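Local coordinates for mandelate racemase/muconate lactonizing protein (Paenibacillus sp., PDB 3V5C), which belongs to the enolase superfamily and probably dehydrates galacturonate with the help of magnesium, at residues Trp181-Arg192 with Leu216-Val227. The protein carries 1 engineered substitution. Numbering follows the deposited sequence. Where two conformers were deposited one is given.
Sequences WEGTKRDIAIVR and LTKEVLAALSDV
Ile188 packs against Ala223 and Leu224 where two neighbouring outer helices of the enolase-type TIM barrel, 180-198 and 214-223, lie side by side. Strands 167-170, 204-207 and 231-233 alternate with them along the chain, so the pair belongs to consecutive beta-alpha units; the segment axes approach to 10.1 Å and run at 35° to one another. CG1 of Ile188 stands anti to its carbonyl carbon, and with the chain extended beyond it (chi2 160°) this brings CD1 to Ala223 CB at 3.6 Å, while the CG2 branch meets Leu224 CD2 at 3.9 Å. Trimming this isoleucine to an alanine would probably open a gap beside Ala223 and leave Leu224 CD2 with less support on that side. Leu224 crosses Val191 at about a right angle, CD1 against CG1, and its CD2 also touches Arg192 CG. One turn before Ile188, Thr184 presents CG2 to Val220 CG2 at 3.5 Å, while its OG1, hydrogen-bonded to Leu180 O, meets Leu216 CD2 at 3.8 Å. Near the start of helix 180-198, Glu219 OE1 comes to the edge of the Trp181 ring, near its plane. At the opposite end of the contact the extended Arg192 chain passes Leu224 and reaches the turn 224-227. The salt bridge made there is less certain, since it is described for one of two modelled conformers of Arg192. In that conformer the guanidinium and the Asp226 carboxylate stand almost perpendicular, at 88°, and both terminal nitrogens converge on Asp226 OD1: NH2 at 3.0 Å on its syn lone pair, NH1 at 2.8 Å from above the carboxylate plane.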
loop_
_atom_site.group_PDB
_atom_site.type_symbol
_atom_site.label_atom_id
_atom_site.label_comp_id
_atom_site.label_asym_id
_atom_site.label_seq_id
_atom_site.Cartn_x
_atom_site.Cartn_y
_atom_site.Cartn_z
ATOM N N TRP A 181 -29.009 -10.669 -1.445
ATOM C CA TRP A 181 -29.299 -10.478 -2.857
ATOM C C TRP A 181 -29.340 -8.999 -3.255
ATOM O O TRP A 181 -28.775 -8.621 -4.272
ATOM C CB TRP A 181 -30.578 -11.226 -3.244
ATOM C CG TRP A 181 -30.457 -12.685 -2.913
ATOM C CD1 TRP A 181 -31.126 -13.361 -1.932
ATOM C CD2 TRP A 181 -29.575 -13.637 -3.523
ATOM N NE1 TRP A 181 -30.733 -14.677 -1.910
ATOM C CE2 TRP A 181 -29.783 -14.873 -2.877
ATOM C CE3 TRP A 181 -28.643 -13.568 -4.559
ATOM C CZ2 TRP A 181 -29.096 -16.033 -3.236
ATOM C CZ3 TRP A 181 -27.953 -14.723 -4.913
ATOM C CH2 TRP A 181 -28.183 -15.937 -4.252
ATOM N N GLU A 182 -29.999 -8.176 -2.447
ATOM C CA GLU A 182 -30.043 -6.742 -2.705
ATOM C C GLU A 182 -28.644 -6.142 -2.711
ATOM O O GLU A 182 -28.319 -5.335 -3.566
ATOM C CB GLU A 182 -30.880 -6.041 -1.646
ATOM C CG GLU A 182 -31.051 -4.570 -1.935
ATOM C CD GLU A 182 -31.751 -3.817 -0.825
ATOM O OE1 GLU A 182 -32.235 -4.453 0.145
ATOM O OE2 GLU A 182 -31.800 -2.572 -0.926
ATOM N N GLY A 183 -27.823 -6.541 -1.748
ATOM C CA GLY A 183 -26.478 -5.988 -1.644
ATOM C C GLY A 183 -25.631 -6.350 -2.850
ATOM O O GLY A 183 -24.808 -5.544 -3.317
ATOM N N THR A 184 -25.795 -7.576 -3.342
ATOM C CA THR A 184 -25.054 -8.001 -4.523
ATOM C C THR A 184 -25.510 -7.245 -5.780
ATOM O O THR A 184 -24.686 -6.807 -6.598
ATOM C CB THR A 184 -25.118 -9.535 -4.684
ATOM O OG1 THR A 184 -24.714 -10.146 -3.449
ATOM C CG2 THR A 184 -24.203 -10.017 -5.807
ATOM N N LYS A 185 -26.823 -7.097 -5.949
ATOM C CA LYS A 185 -27.349 -6.268 -7.037
ATOM C C LYS A 185 -26.788 -4.837 -6.967
ATOM O O LYS A 185 -26.420 -4.245 -7.988
ATOM C CB LYS A 185 -28.879 -6.255 -6.992
ATOM C CG LYS A 185 -29.540 -5.568 -8.179
ATOM C CD LYS A 185 -31.067 -5.591 -8.030
ATOM C CE LYS A 185 -31.727 -4.419 -8.741
ATOM N NZ LYS A 185 -33.104 -4.191 -8.223
ATOM N N ARG A 186 -26.694 -4.310 -5.753
ATOM C CA ARG A 186 -26.220 -2.936 -5.537
ATOM C C ARG A 186 -24.731 -2.844 -5.854
ATOM O O ARG A 186 -24.307 -1.882 -6.491
ATOM C CB ARG A 186 -26.574 -2.437 -4.120
ATOM C CG ARG A 186 -25.821 -1.193 -3.614
ATOM C CD ARG A 186 -26.569 0.134 -3.625
ATOM N NE ARG A 186 -27.878 0.180 -2.953
ATOM C CZ ARG A 186 -28.154 0.790 -1.794
ATOM N NH1 ARG A 186 -27.217 1.407 -1.061
ATOM N NH2 ARG A 186 -29.409 0.787 -1.362
ATOM N N ASP A 187 -23.945 -3.852 -5.447
ATOM C CA ASP A 187 -22.530 -3.893 -5.808
ATOM C C ASP A 187 -22.371 -3.717 -7.309
ATOM O O ASP A 187 -21.568 -2.909 -7.768
ATOM C CB ASP A 187 -21.881 -5.247 -5.477
ATOM C CG ASP A 187 -21.636 -5.478 -3.998
ATOM O OD1 ASP A 187 -21.611 -4.534 -3.172
ATOM O OD2 ASP A 187 -21.457 -6.679 -3.661
ATOM N N ILE A 188 -23.117 -4.526 -8.068
ATOM C CA ILE A 188 -22.989 -4.564 -9.529
ATOM C C ILE A 188 -23.316 -3.194 -10.138
ATOM O O ILE A 188 -22.569 -2.693 -10.979
ATOM C CB ILE A 188 -23.907 -5.631 -10.134
ATOM C CG1 ILE A 188 -23.376 -7.021 -9.763
ATOM C CG2 ILE A 188 -23.959 -5.481 -11.667
ATOM C CD1 ILE A 188 -24.391 -8.148 -9.871
ATOM N N ALA A 189 -24.432 -2.616 -9.695
ATOM C CA ALA A 189 -24.877 -1.315 -10.180
ATOM C C ALA A 189 -23.827 -0.251 -9.900
ATOM O O ALA A 189 -23.580 0.620 -10.730
ATOM C CB ALA A 189 -26.185 -0.927 -9.514
ATOM N N ILE A 190 -23.239 -0.298 -8.709
ATOM C CA ILE A 190 -22.203 0.669 -8.354
ATOM C C ILE A 190 -20.964 0.516 -9.238
ATOM O O ILE A 190 -20.399 1.499 -9.723
ATOM C CB ILE A 190 -21.839 0.565 -6.858
ATOM C CG1 ILE A 190 -22.995 1.105 -6.009
ATOM C CG2 ILE A 190 -20.535 1.313 -6.560
ATOM C CD1 ILE A 190 -22.866 0.866 -4.520
ATOM N N VAL A 191 -20.515 -0.713 -9.427
ATOM C CA VAL A 191 -19.371 -0.929 -10.281
ATOM C C VAL A 191 -19.624 -0.419 -11.694
ATOM O O VAL A 191 -18.792 0.269 -12.259
ATOM C CB VAL A 191 -18.941 -2.383 -10.287
ATOM C CG1 VAL A 191 -17.791 -2.561 -11.280
ATOM C CG2 VAL A 191 -18.509 -2.793 -8.872
ATOM N N ARG A 192 -20.788 -0.736 -12.251
ATOM C CA ARG A 192 -21.149 -0.210 -13.563
ATOM C C ARG A 192 -21.081 1.313 -13.575
ATOM O O ARG A 192 -20.522 1.914 -14.490
ATOM C CB ARG A 192 -22.577 -0.620 -13.934
ATOM C CG ARG A 192 -22.793 -2.083 -14.182
ATOM C CD ARG A 192 -24.173 -2.308 -14.810
ATOM N NE ARG A 192 -24.342 -3.688 -15.248
ATOM C CZ ARG A 192 -23.725 -4.206 -16.304
ATOM N NH1 ARG A 192 -22.906 -3.452 -17.025
ATOM N NH2 ARG A 192 -23.925 -5.471 -16.644
ATOM N N LEU A 216 -21.202 -16.524 -5.754
ATOM C CA LEU A 216 -21.489 -15.086 -5.734
ATOM C C LEU A 216 -20.519 -14.358 -6.642
ATOM O O LEU A 216 -20.898 -13.435 -7.370
ATOM C CB LEU A 216 -21.388 -14.509 -4.329
ATOM C CG LEU A 216 -22.617 -14.686 -3.458
ATOM C CD1 LEU A 216 -22.279 -14.398 -1.993
ATOM C CD2 LEU A 216 -23.766 -13.786 -3.951
ATOM N N THR A 217 -19.255 -14.776 -6.587
ATOM C CA THR A 217 -18.212 -14.163 -7.393
ATOM C C THR A 217 -18.516 -14.317 -8.865
ATOM O O THR A 217 -18.430 -13.351 -9.617
ATOM C CB THR A 217 -16.846 -14.773 -7.059
ATOM O OG1 THR A 217 -16.570 -14.512 -5.675
ATOM C CG2 THR A 217 -15.763 -14.143 -7.931
ATOM N N LYS A 218 -18.896 -15.526 -9.272
ATOM C CA LYS A 218 -19.224 -15.767 -10.666
ATOM C C LYS A 218 -20.459 -14.973 -11.090
ATOM O O LYS A 218 -20.536 -14.517 -12.236
ATOM C CB LYS A 218 -19.450 -17.264 -10.903
ATOM C CG LYS A 218 -18.158 -18.070 -10.806
ATOM C CD LYS A 218 -18.472 -19.559 -10.963
ATOM C CE LYS A 218 -17.183 -20.361 -11.019
ATOM N NZ LYS A 218 -17.477 -21.828 -11.111
ATOM N N GLU A 219 -21.413 -14.812 -10.177
ATOM C CA GLU A 219 -22.622 -14.058 -10.512
ATOM C C GLU A 219 -22.270 -12.607 -10.787
ATOM O O GLU A 219 -22.755 -12.012 -11.757
ATOM C CB GLU A 219 -23.658 -14.134 -9.406
ATOM C CG GLU A 219 -24.830 -13.214 -9.609
ATOM C CD GLU A 219 -26.033 -13.617 -8.783
ATOM O OE1 GLU A 219 -26.138 -14.811 -8.403
ATOM O OE2 GLU A 219 -26.874 -12.732 -8.513
ATOM N N VAL A 220 -21.421 -12.039 -9.937
ATOM C CA VAL A 220 -21.010 -10.655 -10.107
ATOM C C VAL A 220 -20.154 -10.452 -11.365
ATOM O O VAL A 220 -20.379 -9.510 -12.140
ATOM C CB VAL A 220 -20.259 -10.195 -8.876
ATOM C CG1 VAL A 220 -19.591 -8.860 -9.129
ATOM C CG2 VAL A 220 -21.208 -10.138 -7.680
ATOM N N LEU A 221 -19.184 -11.335 -11.581
ATOM C CA LEU A 221 -18.319 -11.241 -12.751
ATOM C C LEU A 221 -19.112 -11.387 -14.048
ATOM O O LEU A 221 -18.843 -10.668 -15.016
ATOM C CB LEU A 221 -17.203 -12.283 -12.699
ATOM C CG LEU A 221 -16.168 -12.055 -11.601
ATOM C CD1 LEU A 221 -15.172 -13.191 -11.551
ATOM C CD2 LEU A 221 -15.455 -10.742 -11.855
ATOM N N ALA A 222 -20.079 -12.302 -14.066
ATOM C CA ALA A 222 -20.897 -12.484 -15.260
ATOM C C ALA A 222 -21.721 -11.226 -15.510
ATOM O O ALA A 222 -21.765 -10.729 -16.635
ATOM C CB ALA A 222 -21.787 -13.719 -15.135
ATOM N N ALA A 223 -22.352 -10.701 -14.461
ATOM C CA ALA A 223 -23.167 -9.497 -14.606
ATOM C C ALA A 223 -22.324 -8.361 -15.175
ATOM O O ALA A 223 -22.817 -7.552 -15.962
ATOM C CB ALA A 223 -23.787 -9.106 -13.273
ATOM N N LEU A 224 -21.049 -8.329 -14.810
ATOM C CA LEU A 224 -20.134 -7.283 -15.255
ATOM C C LEU A 224 -19.320 -7.651 -16.501
ATOM O O LEU A 224 -18.283 -7.053 -16.750
ATOM C CB LEU A 224 -19.214 -6.837 -14.116
ATOM C CG LEU A 224 -19.923 -6.231 -12.895
ATOM C CD1 LEU A 224 -18.996 -6.167 -11.699
ATOM C CD2 LEU A 224 -20.475 -4.831 -13.205
ATOM N N SER A 225 -19.811 -8.615 -17.278
ATOM C CA SER A 225 -19.144 -9.047 -18.513
ATOM C C SER A 225 -18.843 -7.881 -19.443
ATOM O O SER A 225 -17.766 -7.811 -20.044
ATOM C CB SER A 225 -20.019 -10.047 -19.266
ATOM O OG SER A 225 -20.084 -11.283 -18.578
ATOM N N ASP A 226 -19.810 -6.975 -19.566
ATOM C CA ASP A 226 -19.693 -5.851 -20.492
ATOM C C ASP A 226 -18.843 -4.731 -19.910
ATOM O O ASP A 226 -18.634 -3.701 -20.544
ATOM C CB ASP A 226 -21.073 -5.317 -20.892
ATOM C CG ASP A 226 -22.029 -5.186 -19.711
ATOM O OD1 ASP A 226 -21.611 -5.387 -18.547
ATOM O OD2 ASP A 226 -23.217 -4.871 -19.953
ATOM N N VAL A 227 -18.356 -4.941 -18.695
ATOM C CA VAL A 227 -17.525 -3.958 -18.030
ATOM C C VAL A 227 -16.108 -4.488 -17.977
ATOM O O VAL A 227 -15.885 -5.644 -17.635
ATOM C CB VAL A 227 -18.000 -3.722 -16.586
ATOM C CG1 VAL A 227 -16.999 -2.881 -15.837
ATOM C CG2 VAL A 227 -19.384 -3.092 -16.566
#